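Local coordinates for protein nitrite reductase (Hyphomicrobium denitrificans, PDB 2DV6) that probably reduces nitrite to nitric oxide in denitrification, with copper ions as cofactors and electrons thought to come from a cytochrome c, at residues H224-P229 against V246-L251; D167-E172 against K210-S215. One frame throughout, in Å; residues are numbered along the deposited sequence.

Interaction 1: H224-P229 against V246-L251. With CU (copper (II) ion), chain H.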
ATOM      1  N   HIS A 224      29.835 -32.787  19.435  1.00 23.61           N
ATOM      2  CA  HIS A 224      29.959 -33.684  18.256  1.00 25.49           C
ATOM      3  C   HIS A 224      31.030 -34.768  18.464  1.00 26.20           C
ATOM      4  O   HIS A 224      31.058 -35.763  17.730  1.00 26.87           O
ATOM      5  CB  HIS A 224      30.250 -32.906  16.953  1.00 24.94           C
ATOM      6  CG  HIS A 224      29.108 -32.084  16.470  1.00 23.62           C
ATOM      7  ND1 HIS A 224      29.138 -31.416  15.267  1.00 24.56           N
ATOM      8  CD2 HIS A 224      27.880 -31.860  16.993  1.00 23.39           C
ATOM      9  CE1 HIS A 224      27.992 -30.782  15.085  1.00 23.32           C
ATOM     10  NE2 HIS A 224      27.213 -31.032  16.117  1.00 23.47           N
ATOM     11  N   GLY A 225      31.924 -34.556  19.430  1.00 27.11           N
ATOM     12  CA  GLY A 225      32.878 -35.602  19.817  1.00 29.20           C
ATOM     13  C   GLY A 225      32.407 -36.588  20.892  1.00 29.58           C
ATOM     14  O   GLY A 225      33.163 -37.483  21.288  1.00 30.13           O
ATOM     15  N   ALA A 226      31.174 -36.407  21.369  1.00 28.75           N
ATOM     16  CA  ALA A 226      30.560 -37.320  22.314  1.00 29.12           C
ATOM     17  C   ALA A 226      29.724 -38.385  21.592  1.00 29.25           C
ATOM     18  O   ALA A 226      29.106 -38.119  20.532  1.00 30.92           O
ATOM     19  CB  ALA A 226      29.708 -36.545  23.345  1.00 26.34           C
ATOM     20  N   THR A 227      29.715 -39.593  22.150  1.00 29.01           N
ATOM     21  CA  THR A 227      28.940 -40.712  21.582  1.00 29.30           C
ATOM     22  C   THR A 227      27.792 -41.051  22.523  1.00 29.55           C
ATOM     23  O   THR A 227      28.026 -41.437  23.669  1.00 30.26           O
ATOM     24  CB  THR A 227      29.822 -41.964  21.393  1.00 29.37           C
ATOM     25  OG1 THR A 227      30.889 -41.658  20.507  1.00 30.39           O
ATOM     26  CG2 THR A 227      29.039 -43.112  20.817  1.00 28.06           C
ATOM     27  N   GLY A 228      26.556 -40.900  22.065  1.00 29.34           N
ATOM     28  CA  GLY A 228      25.418 -41.114  22.960  1.00 27.71           C
ATOM     29  C   GLY A 228      24.338 -40.066  22.790  1.00 27.65           C
ATOM     30  O   GLY A 228      24.571 -39.074  22.121  1.00 27.19           O
ATOM     31  N   PRO A 229      23.162 -40.260  23.451  1.00 27.58           N
ATOM     32  CA  PRO A 229      21.932 -39.474  23.228  1.00 26.40           C
ATOM     33  C   PRO A 229      22.137 -37.968  23.266  1.00 26.74           C
ATOM     34  O   PRO A 229      22.628 -37.410  24.267  1.00 25.35           O
ATOM     35  CB  PRO A 229      21.006 -39.924  24.374  1.00 26.31           C
ATOM     36  CG  PRO A 229      21.496 -41.315  24.733  1.00 26.84           C
ATOM     37  CD  PRO A 229      22.980 -41.295  24.501  1.00 26.76           C
ATOM     38  N   VAL A 246      27.381 -34.868  33.611  1.00 26.37           N
ATOM     39  CA  VAL A 246      27.333 -35.962  32.669  1.00 27.31           C
ATOM     40  C   VAL A 246      28.774 -36.415  32.459  1.00 27.44           C
ATOM     41  O   VAL A 246      29.667 -35.578  32.393  1.00 28.24           O
ATOM     42  CB  VAL A 246      26.637 -35.553  31.307  1.00 26.60           C
ATOM     43  CG1 VAL A 246      27.444 -34.470  30.541  1.00 26.96           C
ATOM     44  CG2 VAL A 246      26.497 -36.742  30.435  1.00 26.69           C
ATOM     45  N   THR A 247      28.996 -37.726  32.398  1.00 26.47           N
ATOM     46  CA  THR A 247      30.327 -38.248  32.099  1.00 26.49           C
ATOM     47  C   THR A 247      30.260 -38.936  30.753  1.00 26.44           C
ATOM     48  O   THR A 247      29.300 -39.648  30.484  1.00 26.54           O
ATOM     49  CB  THR A 247      30.785 -39.260  33.205  1.00 26.25           C
ATOM     50  OG1 THR A 247      30.849 -38.569  34.451  1.00 25.74           O
ATOM     51  CG2 THR A 247      32.158 -39.877  32.901  1.00 25.41           C
ATOM     52  N   PHE A 248      31.257 -38.742  29.905  1.00 26.01           N
ATOM     53  CA  PHE A 248      31.234 -39.411  28.611  1.00 26.72           C
ATOM     54  C   PHE A 248      32.631 -39.744  28.165  1.00 27.64           C
ATOM     55  O   PHE A 248      33.572 -39.053  28.528  1.00 28.00           O
ATOM     56  CB  PHE A 248      30.451 -38.605  27.528  1.00 27.01           C
ATOM     57  CG  PHE A 248      31.059 -37.269  27.169  1.00 26.97           C
ATOM     58  CD1 PHE A 248      32.072 -37.180  26.209  1.00 27.21           C
ATOM     59  CD2 PHE A 248      30.598 -36.107  27.756  1.00 27.12           C
ATOM     60  CE1 PHE A 248      32.635 -35.937  25.864  1.00 25.98           C
ATOM     61  CE2 PHE A 248      31.146 -34.854  27.409  1.00 27.51           C
ATOM     62  CZ  PHE A 248      32.181 -34.782  26.485  1.00 27.36           C
ATOM     63  N   LYS A 249      32.767 -40.825  27.413  1.00 28.21           N
ATOM     64  CA  LYS A 249      34.055 -41.177  26.808  1.00 30.58           C
ATOM     65  C   LYS A 249      34.283 -40.483  25.456  1.00 29.79           C
ATOM     66  O   LYS A 249      33.351 -40.347  24.639  1.00 30.42           O
ATOM     67  CB  LYS A 249      34.197 -42.705  26.649  1.00 32.52           C
ATOM     68  CG  LYS A 249      34.437 -43.438  27.981  1.00 36.69           C
ATOM     69  CD  LYS A 249      34.924 -44.881  27.770  1.00 41.33           C
ATOM     70  CE  LYS A 249      36.497 -44.984  27.721  1.00 44.58           C
ATOM     71  NZ  LYS A 249      37.164 -45.235  29.090  1.00 46.57           N
ATOM     72  N   ALA A 250      35.522 -40.066  25.238  1.00 28.87           N
ATOM     73  CA  ALA A 250      35.979 -39.516  23.970  1.00 28.41           C
ATOM     74  C   ALA A 250      36.636 -40.619  23.172  1.00 28.60           C
ATOM     75  O   ALA A 250      37.809 -40.914  23.359  1.00 28.99           O
ATOM     76  CB  ALA A 250      36.969 -38.378  24.196  1.00 27.89           C
ATOM     77  N   LEU A 251      35.876 -41.200  22.259  1.00 28.78           N
ATOM     78  CA  LEU A 251      36.292 -42.413  21.559  1.00 28.98           C
ATOM     79  C   LEU A 251      37.042 -42.206  20.263  1.00 27.98           C
ATOM     80  O   LEU A 251      37.661 -43.127  19.785  1.00 27.93           O
ATOM     81  CB  LEU A 251      35.072 -43.309  21.279  1.00 28.21           C
ATOM     82  CG  LEU A 251      34.201 -43.655  22.499  1.00 29.88           C
ATOM     83  CD1 LEU A 251      32.853 -44.256  22.030  1.00 29.49           C
ATOM     84  CD2 LEU A 251      34.960 -44.620  23.471  1.00 28.56           C
TER
HETATM   85 CU    CU H 501      25.239 -30.418  16.349  1.00 28.87          CU
HETATM   86  O   HOH W   1      32.964 -40.262  21.751  1.00 22.17           O
HETATM   87  O   HOH W   2      30.652 -40.451  24.543  1.00 28.84           O
HETATM   88  O   HOH W   3      22.909 -31.402  16.425  0.50 36.49           O
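The methyl group of A226 rests over one face of the F248 ring, a CH-pi contact in which CB stands 4.0 Å from the ring centroid and is shifted toward the rim atoms CD1 and CE1. Chi1 of 64° sets F248 CG between the backbone N and the carbonyl carbon, and chi2 of 85° turns the ring so that one face meets the methyl. Beside this pair T227 and L251 cross at about a right angle. T227 OG1 is anti to its own carbonyl carbon (chi1 -60°), and L251 CD1 sits 3.6 Å from OG1.

No direct hydrogen bond joins the two segments; water does so instead. One water is 2.8 Å from T227 OG1, is placed to donate to G225 O and K249 O, and accepts from L251 N. A second accepts from T227 N at 2.7 Å and can donate to K249 O, which is thus approached by both waters.

H224 takes no part in this packing; its NE2 binds copper at 2.1 Å. H259 of the same chain and H416 of the second subunit complete the protein ligands, and ND1 is hydrogen-bonded to Q389 of that subunit. The chemistry implies a largely buried seam, with methyl contacts at A226 and L251 and two bound waters in place of direct hydrogen bonds.

Interaction 2: D167-E172 against K210-S215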
ATOM      1  N   ASP A 167      34.126 -27.617  33.422  1.00 29.23           N
ATOM      2  CA  ASP A 167      33.050 -26.742  33.865  1.00 28.31           C
ATOM      3  C   ASP A 167      32.606 -25.820  32.733  1.00 28.04           C
ATOM      4  O   ASP A 167      33.454 -25.211  32.063  1.00 27.79           O
ATOM      5  CB  ASP A 167      33.543 -25.879  35.019  1.00 29.52           C
ATOM      6  CG  ASP A 167      33.628 -26.661  36.339  1.00 32.67           C
ATOM      7  OD1 ASP A 167      32.584 -26.753  37.058  1.00 33.44           O
ATOM      8  OD2 ASP A 167      34.741 -27.143  36.659  1.00 33.69           O
ATOM      9  N   LEU A 168      31.285 -25.728  32.531  1.00 26.60           N
ATOM     10  CA  LEU A 168      30.667 -24.746  31.634  1.00 24.83           C
ATOM     11  C   LEU A 168      29.566 -24.075  32.388  1.00 24.67           C
ATOM     12  O   LEU A 168      28.850 -24.714  33.190  1.00 24.30           O
ATOM     13  CB  LEU A 168      30.086 -25.423  30.402  1.00 24.58           C
ATOM     14  CG  LEU A 168      31.058 -26.087  29.421  1.00 24.72           C
ATOM     15  CD1 LEU A 168      30.257 -26.753  28.322  1.00 23.31           C
ATOM     16  CD2 LEU A 168      31.998 -25.036  28.872  1.00 23.64           C
ATOM     17  N   GLU A 169      29.439 -22.775  32.171  1.00 23.91           N
ATOM     18  CA  GLU A 169      28.331 -22.020  32.712  1.00 24.56           C
ATOM     19  C   GLU A 169      27.583 -21.414  31.519  1.00 24.44           C
ATOM     20  O   GLU A 169      28.245 -20.946  30.570  1.00 25.15           O
ATOM     21  CB  GLU A 169      28.883 -20.902  33.569  1.00 24.00           C
ATOM     22  CG  GLU A 169      27.841 -20.213  34.347  1.00 27.99           C
ATOM     23  CD  GLU A 169      28.369 -18.938  35.024  1.00 30.82           C
ATOM     24  OE1 GLU A 169      27.594 -18.365  35.805  1.00 30.91           O
ATOM     25  OE2 GLU A 169      29.532 -18.521  34.779  1.00 32.33           O
ATOM     26  N   THR A 170      26.250 -21.419  31.551  1.00 22.40           N
ATOM     27  CA  THR A 170      25.447 -20.793  30.486  1.00 22.52           C
ATOM     28  C   THR A 170      24.911 -19.464  30.991  1.00 22.76           C
ATOM     29  O   THR A 170      24.238 -19.401  32.022  1.00 23.32           O
ATOM     30  CB  THR A 170      24.329 -21.709  29.957  1.00 21.97           C
ATOM     31  OG1 THR A 170      23.479 -22.124  31.044  1.00 20.68           O
ATOM     32  CG2 THR A 170      24.957 -22.951  29.331  1.00 19.62           C
ATOM     33  N   VAL A 171      25.312 -18.386  30.315  1.00 23.16           N
ATOM     34  CA  VAL A 171      24.914 -17.043  30.720  1.00 23.70           C
ATOM     35  C   VAL A 171      24.323 -16.237  29.561  1.00 22.92           C
ATOM     36  O   VAL A 171      24.904 -16.190  28.485  1.00 22.36           O
ATOM     37  CB  VAL A 171      26.051 -16.253  31.556  1.00 25.23           C
ATOM     38  CG1 VAL A 171      27.323 -16.980  31.627  1.00 27.21           C
ATOM     39  CG2 VAL A 171      26.303 -14.869  31.059  1.00 25.96           C
ATOM     40  N   GLU A 172      23.175 -15.608  29.831  1.00 22.03           N
ATOM     41  CA  GLU A 172      22.524 -14.648  28.951  1.00 21.81           C
ATOM     42  C   GLU A 172      22.956 -13.229  29.347  1.00 22.25           C
ATOM     43  O   GLU A 172      22.808 -12.819  30.490  1.00 21.82           O
ATOM     44  CB  GLU A 172      20.993 -14.820  29.002  1.00 20.72           C
ATOM     45  CG  GLU A 172      20.563 -16.315  28.808  1.00 20.12           C
ATOM     46  CD  GLU A 172      19.114 -16.593  29.192  1.00 19.79           C
ATOM     47  OE1 GLU A 172      18.706 -17.758  29.124  1.00 20.41           O
ATOM     48  OE2 GLU A 172      18.362 -15.656  29.540  1.00 20.49           O
ATOM     49  N   LYS A 210      26.556 -25.576  34.632  1.00 23.97           N
ATOM     50  CA  LYS A 210      25.718 -24.710  35.475  1.00 25.76           C
ATOM     51  C   LYS A 210      24.942 -23.678  34.645  1.00 26.20           C
ATOM     52  O   LYS A 210      25.510 -23.025  33.763  1.00 27.73           O
ATOM     53  CB  LYS A 210      26.566 -23.984  36.520  1.00 26.05           C
ATOM     54  CG  LYS A 210      27.247 -24.921  37.552  1.00 26.69           C
ATOM     55  CD  LYS A 210      27.779 -24.119  38.767  1.00 27.39           C
ATOM     56  CE  LYS A 210      28.425 -25.014  39.829  1.00 28.11           C
ATOM     57  NZ  LYS A 210      29.725 -25.604  39.337  1.00 29.52           N
ATOM     58  N   ASN A 211      23.644 -23.549  34.888  1.00 25.82           N
ATOM     59  CA  ASN A 211      22.863 -22.546  34.194  1.00 24.86           C
ATOM     60  C   ASN A 211      22.673 -21.401  35.172  1.00 25.55           C
ATOM     61  O   ASN A 211      22.091 -21.578  36.225  1.00 24.01           O
ATOM     62  CB  ASN A 211      21.548 -23.127  33.667  1.00 22.81           C
ATOM     63  CG  ASN A 211      20.786 -22.170  32.775  1.00 23.04           C
ATOM     64  OD1 ASN A 211      21.269 -21.070  32.429  1.00 24.89           O
ATOM     65  ND2 ASN A 211      19.584 -22.570  32.382  1.00 21.03           N
ATOM     66  N   HIS A 212      23.227 -20.234  34.850  1.00 27.25           N
ATOM     67  CA  HIS A 212      23.158 -19.089  35.771  1.00 28.09           C
ATOM     68  C   HIS A 212      21.732 -18.841  36.221  1.00 28.78           C
ATOM     69  O   HIS A 212      20.792 -19.029  35.452  1.00 29.09           O
ATOM     70  CB  HIS A 212      23.716 -17.835  35.125  1.00 28.46           C
ATOM     71  CG  HIS A 212      23.829 -16.677  36.071  1.00 30.31           C
ATOM     72  ND1 HIS A 212      25.036 -16.277  36.619  1.00 31.32           N
ATOM     73  CD2 HIS A 212      22.893 -15.832  36.565  1.00 29.41           C
ATOM     74  CE1 HIS A 212      24.832 -15.241  37.413  1.00 29.80           C
ATOM     75  NE2 HIS A 212      23.543 -14.955  37.405  1.00 29.90           N
ATOM     76  N   LYS A 213      21.556 -18.406  37.467  1.00 29.63           N
ATOM     77  CA  LYS A 213      20.207 -18.221  38.012  1.00 29.64           C
ATOM     78  C   LYS A 213      19.343 -17.121  37.391  1.00 29.32           C
ATOM     79  O   LYS A 213      18.106 -17.185  37.489  1.00 28.28           O
ATOM     80  CB  LYS A 213      20.262 -18.044  39.526  1.00 31.23           C
ATOM     81  CG  LYS A 213      20.906 -16.775  39.979  1.00 34.09           C
ATOM     82  CD  LYS A 213      20.609 -16.693  41.468  1.00 35.43           C
ATOM     83  CE  LYS A 213      21.415 -15.671  42.167  1.00 35.30           C
ATOM     84  NZ  LYS A 213      20.862 -15.678  43.569  1.00 37.35           N
ATOM     85  N   ASP A 214      19.984 -16.133  36.754  1.00 28.83           N
ATOM     86  CA  ASP A 214      19.271 -15.064  36.029  1.00 28.64           C
ATOM     87  C   ASP A 214      18.904 -15.426  34.577  1.00 26.80           C
ATOM     88  O   ASP A 214      18.322 -14.626  33.875  1.00 26.34           O
ATOM     89  CB  ASP A 214      20.068 -13.744  36.110  1.00 30.18           C
ATOM     90  CG  ASP A 214      20.292 -13.293  37.566  1.00 31.76           C
ATOM     91  OD1 ASP A 214      19.459 -13.635  38.418  1.00 33.40           O
ATOM     92  OD2 ASP A 214      21.269 -12.597  37.872  1.00 33.38           O
ATOM     93  N   SER A 215      19.238 -16.632  34.138  1.00 25.52           N
ATOM     94  CA  SER A 215      18.896 -17.051  32.794  1.00 25.36           C
ATOM     95  C   SER A 215      17.371 -17.197  32.715  1.00 25.37           C
ATOM     96  O   SER A 215      16.763 -17.689  33.649  1.00 25.13           O
ATOM     97  CB  SER A 215      19.591 -18.356  32.421  1.00 23.78           C
ATOM     98  OG  SER A 215      20.986 -18.149  32.231  1.00 24.86           O
TER
HETATM   99  O   HOH W   4      30.337 -25.799  36.129  1.00 26.22           O
HETATM  100  O   HOH W   5      18.476 -13.425  31.326  1.00 22.79           O
HETATM  101  O   HOH W   6      22.294 -15.655  32.550  1.00 24.74           O
HETATM  102  O   HOH W   7      20.833 -13.047  32.414  1.00 28.01           O
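K210 pairs in parallel with E169, its N bonding to L168 O and its O receiving T170 N, each at 2.8 Å. Its side chain lies alongside D167, whose OD1 is 3.8 Å from NZ, a long salt bridge supplemented by a water; D167 also pairs with R165.

N211, CG anti to the backbone N (chi1 -172°), brings OD1 to 2.8 Å from T170 OG1, which donates weakly. S215 OG gives OD1 a second, 2.9 Å bond, while ND2 is held by the backbone oxygens of T238 and M217.

H212 N closes the pairing on T170 O at 3.1 Å. The imidazole runs beside the extended E169 side chain, and ND1 makes a weak, 3.4 Å bond to OE1 at the ring edge. A type I turn from H212 to S215 follows. One water joins D214 O to E172 OE2, and another, bound only weakly by D214 O, reaches E172 O. S215 CB packs 3.5 Å from E172 OE1, an atom that also bonds to H219, a ligand of the type 1 copper.

Strand 163-178 lies between 204-211 and 181-188 in the cupredoxin sheet. T170 and N211 face inward onto H219, with M273 also touching T170, whereas E169 and K210 occupy the other, more exposed face.

How the interactions relate
After the N-terminal strands, the chain reaches strand 163-178, and interaction 2 joins it to the end of strand 204-211, enclosing 37 residues that include strand 181-188. The chain then passes H219 and strand 222-223 before reaching 224-229. Interaction 1 closes a shorter loop of 16 residues, bringing that segment against the end of strand 243-249. The two closures follow in series, neither nested nor crossed. Their nearest atoms are about 8 Å apart, yet both reach one sheet, where strands 204-211 and 243-249 are neighbours. Interaction 2 borders the H219 copper site within the chain; interaction 1 lies at the intersubunit copper and the sheet's continuation into the second subunit.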